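Local coordinates for protein tryptophan halogenase superfamily (Brevundimonas sp. BAL3, PDB 6FRL) that catalyses flavin-dependent halogenation, with a preference for bromination over chlorination, at residues 61-66 with 71-76; 81-86 with 495-500. All blocks are in the same frame, centred on the assembly; numbering follows the deposited sequence.

Contact 1: 61-66 with 71-76; sequences TIRRFY and LRDDDV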
ATOM      1  N   THR B  61      -9.694  -1.399  14.329  1.00 23.40           N
ATOM      2  CA  THR B  61      -9.136  -2.715  14.115  1.00 24.31           C
ATOM      3  C   THR B  61      -9.585  -3.706  15.235  1.00 24.90           C
ATOM      4  O   THR B  61      -9.836  -4.861  14.947  1.00 25.76           O
ATOM      5  CB  THR B  61      -7.590  -2.684  14.003  1.00 25.51           C
ATOM      6  OG1 THR B  61      -7.009  -2.083  15.184  1.00 27.61           O
ATOM      7  CG2 THR B  61      -7.124  -1.943  12.760  1.00 23.32           C
ATOM      8  N   ILE B  62      -9.710  -3.263  16.487  1.00 26.08           N
ATOM      9  CA  ILE B  62     -10.054  -4.183  17.609  1.00 27.25           C
ATOM     10  C   ILE B  62     -11.409  -4.911  17.405  1.00 26.72           C
ATOM     11  O   ILE B  62     -11.566  -6.054  17.828  1.00 26.09           O
ATOM     12  CB  ILE B  62     -10.000  -3.472  18.997  1.00 26.42           C
ATOM     13  CG1 ILE B  62      -9.880  -4.465  20.138  1.00 27.56           C
ATOM     14  CG2 ILE B  62     -11.266  -2.671  19.264  1.00 27.06           C
ATOM     15  CD1 ILE B  62      -8.657  -5.344  20.113  1.00 27.69           C
ATOM     16  N   ARG B  63     -12.358  -4.261  16.732  1.00 27.10           N
ATOM     17  CA  ARG B  63     -13.668  -4.883  16.438  1.00 27.45           C
ATOM     18  C   ARG B  63     -13.506  -5.992  15.411  1.00 27.30           C
ATOM     19  O   ARG B  63     -14.210  -6.994  15.503  1.00 27.09           O
ATOM     20  CB  ARG B  63     -14.749  -3.853  16.007  1.00 28.08           C
ATOM     21  CG  ARG B  63     -14.977  -2.739  17.064  1.00 26.55           C
ATOM     22  CD  ARG B  63     -16.163  -1.813  16.801  1.00 26.21           C
ATOM     23  NE  ARG B  63     -16.217  -1.417  15.400  1.00 26.03           N
ATOM     24  CZ  ARG B  63     -16.977  -1.971  14.464  1.00 25.28           C
ATOM     25  NH1 ARG B  63     -17.838  -2.954  14.748  1.00 25.51           N
ATOM     26  NH2 ARG B  63     -16.889  -1.516  13.224  1.00 25.12           N
ATOM     27  N   ARG B  64     -12.573  -5.844  14.475  1.00 27.99           N
ATOM     28  CA  ARG B  64     -12.228  -6.917  13.559  1.00 31.79           C
ATOM     29  C   ARG B  64     -11.488  -8.059  14.281  1.00 28.45           C
ATOM     30  O   ARG B  64     -11.673  -9.212  13.939  1.00 22.71           O
ATOM     31  CB  ARG B  64     -11.408  -6.393  12.362  1.00 39.41           C
ATOM     32  CG  ARG B  64     -11.046  -7.461  11.328  1.00 49.84           C
ATOM     33  CD  ARG B  64     -10.088  -6.940  10.242  1.00 62.58           C
ATOM     34  NE  ARG B  64      -8.682  -6.753  10.709  1.00 72.77           N
ATOM     35  CZ  ARG B  64      -7.946  -5.626  10.620  1.00 68.92           C
ATOM     36  NH1 ARG B  64      -8.418  -4.499  10.067  1.00 63.12           N
ATOM     37  NH2 ARG B  64      -6.696  -5.622  11.089  1.00 64.83           N
ATOM     38  N   PHE B  65     -10.663  -7.721  15.273  1.00 28.91           N
ATOM     39  CA  PHE B  65      -9.867  -8.719  15.992  1.00 28.07           C
ATOM     40  C   PHE B  65     -10.792  -9.725  16.665  1.00 28.21           C
ATOM     41  O   PHE B  65     -10.698 -10.932  16.428  1.00 28.96           O
ATOM     42  CB  PHE B  65      -8.912  -8.051  16.993  1.00 27.83           C
ATOM     43  CG  PHE B  65      -8.206  -9.014  17.893  1.00 27.20           C
ATOM     44  CD1 PHE B  65      -6.996  -9.607  17.498  1.00 27.57           C
ATOM     45  CD2 PHE B  65      -8.732  -9.330  19.144  1.00 26.40           C
ATOM     46  CE1 PHE B  65      -6.352 -10.507  18.322  1.00 27.37           C
ATOM     47  CE2 PHE B  65      -8.104 -10.255  19.966  1.00 26.61           C
ATOM     48  CZ  PHE B  65      -6.916 -10.836  19.557  1.00 27.51           C
ATOM     49  N   TYR B  66     -11.709  -9.226  17.479  1.00 29.00           N
ATOM     50  CA  TYR B  66     -12.671 -10.109  18.165  1.00 27.95           C
ATOM     51  C   TYR B  66     -13.766 -10.628  17.211  1.00 27.81           C
ATOM     52  O   TYR B  66     -14.348 -11.710  17.455  1.00 28.73           O
ATOM     53  CB  TYR B  66     -13.224  -9.480  19.459  1.00 26.13           C
ATOM     54  CG  TYR B  66     -14.050  -8.185  19.397  1.00 24.92           C
ATOM     55  CD1 TYR B  66     -15.352  -8.185  18.944  1.00 26.46           C
ATOM     56  CD2 TYR B  66     -13.569  -7.005  19.955  1.00 24.72           C
ATOM     57  CE1 TYR B  66     -16.137  -7.024  18.963  1.00 26.92           C
ATOM     58  CE2 TYR B  66     -14.329  -5.853  19.995  1.00 24.55           C
ATOM     59  CZ  TYR B  66     -15.613  -5.858  19.492  1.00 25.00           C
ATOM     60  OH  TYR B  66     -16.372  -4.708  19.507  1.00 23.83           O
ATOM     61  N   LEU B  71     -16.881 -13.467  18.053  1.00 30.94           N
ATOM     62  CA  LEU B  71     -17.510 -12.662  19.116  1.00 28.13           C
ATOM     63  C   LEU B  71     -18.247 -11.463  18.524  1.00 26.63           C
ATOM     64  O   LEU B  71     -17.849 -10.939  17.501  1.00 25.02           O
ATOM     65  CB  LEU B  71     -16.448 -12.189  20.111  1.00 30.12           C
ATOM     66  CG  LEU B  71     -15.557 -13.277  20.718  1.00 31.74           C
ATOM     67  CD1 LEU B  71     -14.571 -12.748  21.752  1.00 33.61           C
ATOM     68  CD2 LEU B  71     -16.409 -14.359  21.342  1.00 33.93           C
ATOM     69  N   ARG B  72     -19.321 -11.043  19.178  1.00 27.73           N
ATOM     70  CA  ARG B  72     -20.145  -9.900  18.750  1.00 29.46           C
ATOM     71  C   ARG B  72     -19.780  -8.654  19.556  1.00 29.65           C
ATOM     72  O   ARG B  72     -19.318  -8.768  20.703  1.00 27.06           O
ATOM     73  CB  ARG B  72     -21.610 -10.179  18.994  1.00 31.58           C
ATOM     74  CG  ARG B  72     -22.166 -11.361  18.188  1.00 35.16           C
ATOM     75  CD  ARG B  72     -23.501 -11.855  18.757  1.00 38.41           C
ATOM     76  NE  ARG B  72     -24.400 -10.714  18.918  1.00 38.83           N
ATOM     77  CZ  ARG B  72     -25.219 -10.224  17.982  1.00 41.11           C
ATOM     78  NH1 ARG B  72     -25.358 -10.814  16.780  1.00 37.99           N
ATOM     79  NH2 ARG B  72     -25.888  -9.105  18.248  1.00 41.31           N
ATOM     80  N   ASP B  73     -20.004  -7.480  18.943  1.00 31.98           N
ATOM     81  CA  ASP B  73     -19.782  -6.167  19.578  1.00 32.87           C
ATOM     82  C   ASP B  73     -20.584  -6.048  20.862  1.00 33.68           C
ATOM     83  O   ASP B  73     -20.043  -5.679  21.896  1.00 35.28           O
ATOM     84  CB  ASP B  73     -20.166  -4.990  18.665  1.00 33.56           C
ATOM     85  CG  ASP B  73     -19.283  -4.871  17.417  1.00 35.50           C
ATOM     86  OD1 ASP B  73     -18.028  -4.808  17.499  1.00 39.09           O
ATOM     87  OD2 ASP B  73     -19.861  -4.800  16.338  1.00 33.10           O
ATOM     88  N   ASP B  74     -21.867  -6.378  20.827  1.00 36.17           N
ATOM     89  CA  ASP B  74     -22.685  -6.214  22.048  1.00 35.57           C
ATOM     90  C   ASP B  74     -22.216  -7.092  23.219  1.00 35.73           C
ATOM     91  O   ASP B  74     -22.075  -6.580  24.347  1.00 40.77           O
ATOM     92  CB  ASP B  74     -24.216  -6.259  21.796  1.00 33.44           C
ATOM     93  CG  ASP B  74     -24.695  -7.509  21.093  1.00 35.06           C
ATOM     94  OD1 ASP B  74     -24.027  -8.572  21.112  1.00 38.94           O
ATOM     95  OD2 ASP B  74     -25.800  -7.437  20.515  1.00 35.29           O
ATOM     96  N   ASP B  75     -21.921  -8.366  22.966  1.00 32.40           N
ATOM     97  CA  ASP B  75     -21.474  -9.255  24.042  1.00 32.36           C
ATOM     98  C   ASP B  75     -20.128  -8.759  24.628  1.00 31.07           C
ATOM     99  O   ASP B  75     -19.984  -8.695  25.869  1.00 28.63           O
ATOM    100  CB  ASP B  75     -21.367 -10.717  23.581  1.00 32.72           C
ATOM    101  CG  ASP B  75     -22.742 -11.341  23.150  1.00 36.35           C
ATOM    102  OD1 ASP B  75     -23.834 -11.009  23.728  1.00 33.87           O
ATOM    103  OD2 ASP B  75     -22.699 -12.196  22.212  1.00 36.87           O
ATOM    104  N   VAL B  76     -19.171  -8.371  23.763  1.00 28.10           N
ATOM    105  CA  VAL B  76     -17.851  -7.906  24.264  1.00 26.65           C
ATOM    106  C   VAL B  76     -18.008  -6.603  25.054  1.00 26.71           C
ATOM    107  O   VAL B  76     -17.356  -6.409  26.097  1.00 25.10           O
ATOM    108  CB  VAL B  76     -16.775  -7.734  23.145  1.00 25.85           C
ATOM    109  CG1 VAL B  76     -15.486  -7.147  23.682  1.00 24.92           C
ATOM    110  CG2 VAL B  76     -16.458  -9.048  22.462  1.00 26.16           C
TER
HETATM  111  O   HOH W   1     -16.956  -6.809  15.427  1.00 22.22           O

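Contact 2: 81-86 with 495-500; sequences QATCKL and PEHAQF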
ATOM      1  N   GLN B  81     -17.614  -3.339  30.258  1.00 32.61           N
ATOM      2  CA  GLN B  81     -18.080  -2.033  30.731  1.00 35.14           C
ATOM      3  C   GLN B  81     -17.840  -0.938  29.670  1.00 34.66           C
ATOM      4  O   GLN B  81     -17.696   0.240  29.981  1.00 33.67           O
ATOM      5  CB  GLN B  81     -17.431  -1.639  32.085  1.00 39.07           C
ATOM      6  CG  GLN B  81     -17.885  -2.455  33.302  1.00 42.07           C
ATOM      7  CD  GLN B  81     -19.385  -2.314  33.611  1.00 45.36           C
ATOM      8  OE1 GLN B  81     -20.117  -3.293  33.574  1.00 44.13           O
ATOM      9  NE2 GLN B  81     -19.848  -1.086  33.877  1.00 50.55           N
ATOM     10  N   ALA B  82     -17.864  -1.342  28.407  1.00 34.55           N
ATOM     11  CA  ALA B  82     -17.416  -0.502  27.305  1.00 32.54           C
ATOM     12  C   ALA B  82     -18.437   0.518  26.886  1.00 31.76           C
ATOM     13  O   ALA B  82     -19.640   0.335  27.113  1.00 31.04           O
ATOM     14  CB  ALA B  82     -17.090  -1.359  26.092  1.00 33.50           C
ATOM     15  N   THR B  83     -17.935   1.562  26.234  1.00 30.16           N
ATOM     16  CA  THR B  83     -18.760   2.535  25.510  1.00 30.55           C
ATOM     17  C   THR B  83     -18.180   2.743  24.096  1.00 30.44           C
ATOM     18  O   THR B  83     -17.059   2.313  23.798  1.00 29.40           O
ATOM     19  CB  THR B  83     -18.761   3.905  26.217  1.00 29.75           C
ATOM     20  OG1 THR B  83     -17.444   4.476  26.151  1.00 30.48           O
ATOM     21  CG2 THR B  83     -19.160   3.768  27.674  1.00 30.38           C
ATOM     22  N   CYS B  84     -18.949   3.417  23.256  1.00 27.20           N
ATOM     23  CA  CYS B  84     -18.537   3.727  21.889  1.00 27.24           C
ATOM     24  C   CYS B  84     -17.470   4.821  21.819  1.00 27.73           C
ATOM     25  O   CYS B  84     -17.481   5.754  22.630  1.00 25.18           O
ATOM     26  CB  CYS B  84     -19.744   4.182  21.069  1.00 27.88           C
ATOM     27  SG  CYS B  84     -21.118   3.018  21.092  1.00 28.84           S
ATOM     28  N   LYS B  85     -16.547   4.677  20.865  1.00 27.62           N
ATOM     29  CA  LYS B  85     -15.528   5.695  20.587  1.00 29.69           C
ATOM     30  C   LYS B  85     -15.563   6.079  19.111  1.00 32.32           C
ATOM     31  O   LYS B  85     -15.173   5.273  18.230  1.00 32.29           O
ATOM     32  CB  LYS B  85     -14.119   5.219  20.935  1.00 28.52           C
ATOM     33  CG  LYS B  85     -13.071   6.291  20.600  1.00 28.90           C
ATOM     34  CD  LYS B  85     -11.662   5.910  20.967  1.00 27.73           C
ATOM     35  CE  LYS B  85     -10.629   6.855  20.386  1.00 25.84           C
ATOM     36  NZ  LYS B  85      -9.263   6.229  20.315  1.00 25.92           N
ATOM     37  N   LEU B  86     -16.019   7.305  18.843  1.00 33.17           N
ATOM     38  CA  LEU B  86     -16.023   7.825  17.473  1.00 33.82           C
ATOM     39  C   LEU B  86     -14.736   8.549  17.004  1.00 34.24           C
ATOM     40  O   LEU B  86     -14.606   8.838  15.814  1.00 31.23           O
ATOM     41  CB  LEU B  86     -17.216   8.739  17.283  1.00 33.51           C
ATOM     42  CG  LEU B  86     -18.526   7.966  17.190  1.00 33.47           C
ATOM     43  CD1 LEU B  86     -19.669   8.958  17.240  1.00 34.02           C
ATOM     44  CD2 LEU B  86     -18.599   7.099  15.944  1.00 32.51           C
ATOM     45  N   PRO B 495     -30.017   9.063  17.342  1.00 32.06           N
ATOM     46  CA  PRO B 495     -30.133   9.033  18.815  1.00 30.96           C
ATOM     47  C   PRO B 495     -28.850   9.377  19.562  1.00 32.03           C
ATOM     48  O   PRO B 495     -27.783   9.403  18.980  1.00 33.05           O
ATOM     49  CB  PRO B 495     -30.557   7.588  19.123  1.00 31.20           C
ATOM     50  CG  PRO B 495     -30.393   6.831  17.856  1.00 31.89           C
ATOM     51  CD  PRO B 495     -30.427   7.789  16.723  1.00 31.01           C
ATOM     52  N   GLU B 496     -28.972   9.645  20.852  1.00 35.61           N
ATOM     53  CA  GLU B 496     -27.832   9.945  21.682  1.00 39.65           C
ATOM     54  C   GLU B 496     -27.040   8.673  21.933  1.00 41.83           C
ATOM     55  O   GLU B 496     -27.543   7.557  21.810  1.00 39.97           O
ATOM     56  CB  GLU B 496     -28.259  10.510  23.023  1.00 44.97           C
ATOM     57  CG  GLU B 496     -29.003  11.839  22.998  1.00 54.73           C
ATOM     58  CD  GLU B 496     -29.540  12.249  24.372  1.00 60.41           C
ATOM     59  OE1 GLU B 496     -28.921  11.899  25.414  1.00 64.30           O
ATOM     60  OE2 GLU B 496     -30.596  12.928  24.416  1.00 69.23           O
ATOM     61  N   HIS B 497     -25.798   8.875  22.335  1.00 41.19           N
ATOM     62  CA  HIS B 497     -24.912   7.812  22.805  1.00 38.23           C
ATOM     63  C   HIS B 497     -25.626   6.962  23.865  1.00 40.25           C
ATOM     64  O   HIS B 497     -25.602   5.728  23.789  1.00 46.20           O
ATOM     65  CB  HIS B 497     -23.594   8.446  23.336  1.00 34.15           C
ATOM     66  CG  HIS B 497     -22.502   7.466  23.631  1.00 31.60           C
ATOM     67  ND1 HIS B 497     -21.466   7.754  24.491  1.00 32.14           N
ATOM     68  CD2 HIS B 497     -22.268   6.212  23.169  1.00 33.03           C
ATOM     69  CE1 HIS B 497     -20.647   6.718  24.558  1.00 32.33           C
ATOM     70  NE2 HIS B 497     -21.120   5.762  23.777  1.00 31.95           N
ATOM     71  N   ALA B 498     -26.299   7.613  24.816  1.00 39.69           N
ATOM     72  CA  ALA B 498     -26.935   6.920  25.945  1.00 37.67           C
ATOM     73  C   ALA B 498     -27.920   5.845  25.523  1.00 38.44           C
ATOM     74  O   ALA B 498     -28.014   4.834  26.216  1.00 44.07           O
ATOM     75  CB  ALA B 498     -27.604   7.907  26.894  1.00 34.01           C
ATOM     76  N   GLN B 499     -28.635   6.037  24.407  1.00 36.26           N
ATOM     77  CA  GLN B 499     -29.635   5.039  23.951  1.00 33.62           C
ATOM     78  C   GLN B 499     -29.021   3.686  23.529  1.00 36.17           C
ATOM     79  O   GLN B 499     -29.625   2.626  23.734  1.00 39.55           O
ATOM     80  CB  GLN B 499     -30.474   5.587  22.786  1.00 31.07           C
ATOM     81  CG  GLN B 499     -31.532   4.617  22.255  1.00 30.45           C
ATOM     82  CD  GLN B 499     -32.440   5.265  21.221  1.00 31.93           C
ATOM     83  OE1 GLN B 499     -33.041   6.325  21.485  1.00 33.38           O
ATOM     84  NE2 GLN B 499     -32.523   4.666  20.026  1.00 26.88           N
ATOM     85  N   PHE B 500     -27.852   3.740  22.890  1.00 38.53           N
ATOM     86  CA  PHE B 500     -27.122   2.545  22.481  1.00 35.47           C
ATOM     87  C   PHE B 500     -26.577   1.802  23.688  1.00 34.69           C
ATOM     88  O   PHE B 500     -26.559   0.580  23.701  1.00 33.01           O
ATOM     89  CB  PHE B 500     -25.963   2.938  21.578  1.00 34.25           C
ATOM     90  CG  PHE B 500     -25.299   1.775  20.929  1.00 32.45           C
ATOM     91  CD1 PHE B 500     -25.842   1.214  19.759  1.00 31.76           C
ATOM     92  CD2 PHE B 500     -24.154   1.236  21.460  1.00 31.54           C
ATOM     93  CE1 PHE B 500     -25.253   0.131  19.151  1.00 31.00           C
ATOM     94  CE2 PHE B 500     -23.548   0.151  20.840  1.00 30.45           C
ATOM     95  CZ  PHE B 500     -24.096  -0.386  19.682  1.00 30.22           C
TER

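Contact 1: 61-66 with 71-76
Tyr66 reaches from helix 61-68 to the start of helix 73-79, and its OH donates to Asp73 OD1 at 2.6 Å. The acceptor is used on its anti lone pair, and the carboxylate stands 80° to the ring. The Tyr66 side chain takes a crowded rotamer, with CG between the backbone N and the carbonyl carbon (chi1 63°). That turns the ring back over its own helix, where Arg63 CA lies on one face. Val76 CG2 covers the opposite face, 4.0 Å from the Tyr66 ring centroid in a CH-pi contact. Arg63 bends at chi3 (-44°) and brings NH1 beside the carboxylate, 3.2 Å from Asp73 OD2 and 3.3 Å from OD1. Both bonds of this salt bridge are weak. The guanidinium has other partners: NE donates to Trp163 O, the strongest, and NH2 forms a salt bridge with Asp162. A water donates to Arg63 O and Asp73 OD1. The turn between the helices is tied by Leu71 N to Tyr66 O at 3.1 Å. Ile62, Leu71 and Val76 also pack on helix 169-182. Asp73 OD1 thus takes up a phenol, a water and a weak guanidinium bond, which would probably keep the carboxylate charged and limit its rotation.

Contact 2: 81-86 with 495-500
Cys84 N donates to His497 NE2 at 3.2 Å, the one hydrogen bond between the two segments. It is somewhat bent, with an N-H...N angle of 139°. The donor lies close to the imidazole plane, so the ring meets the strand edge-on. The other nitrogen, ND1, is bonded to Pro264 O. This pattern is consistent with a neutral ring that carries its proton on ND1. His497 CG is anti to the backbone N (chi1 -170°), which sends the ring out toward the strand. His497 CE1 lies 3.8 Å from Thr83 CB along the same edge. Cys84 CB comes within 3.4 Å of His497 NE2 from out of the ring plane.

Within this chain, strand 83-85 is an outer strand of a three-stranded antiparallel sheet. Thr83 and Lys85 make their backbone bonds to strand 164-168. Cys84 N turns to the other side, where the C-terminal helix 497-502 supplies a side-chain acceptor in place of a further strand. An alanine in place of His497 would probably leave Cys84 N and Pro264 O without their mates and open a gap beside Thr83.

Phe500, three residues after His497, approaches the same cysteine. Cys84 SG is 3.5 Å from Phe500 CD2 and 4.3 Å from the Phe500 ring centroid. The sulfur stands oblique to this ring, 47° off its normal. Cys84 SG lies at the edge of the His497 ring, 4.7 Å from the His497 centroid. Both are sulfur-aromatic contacts, with Phe147 packed on Cys84 and Phe500. Thr83 OG1 is turned to other partners, Pro282 O and His166 ND1.

The two contacts come in series along the chain, and contact 1 closes before contact 2 opens. Helix 73-79 of contact 1 is followed directly by strand 83-85 of contact 2. Their centres are 15 Å apart and their nearest atoms about 5 Å apart, without touching. Both lie on the same side of the chain's centre. Contact 1 joins two consecutive helices across a short turn. Contact 2 brings the C-terminal helix 497-502 back over more than 400 residues to an edge strand. Strand 164-168 pairs with strand 83-85, and helix 169-182 just after it packs on contact 1. Contact 2 thus ties the last helix of the chain to its N-terminal part, while contact 1 is local.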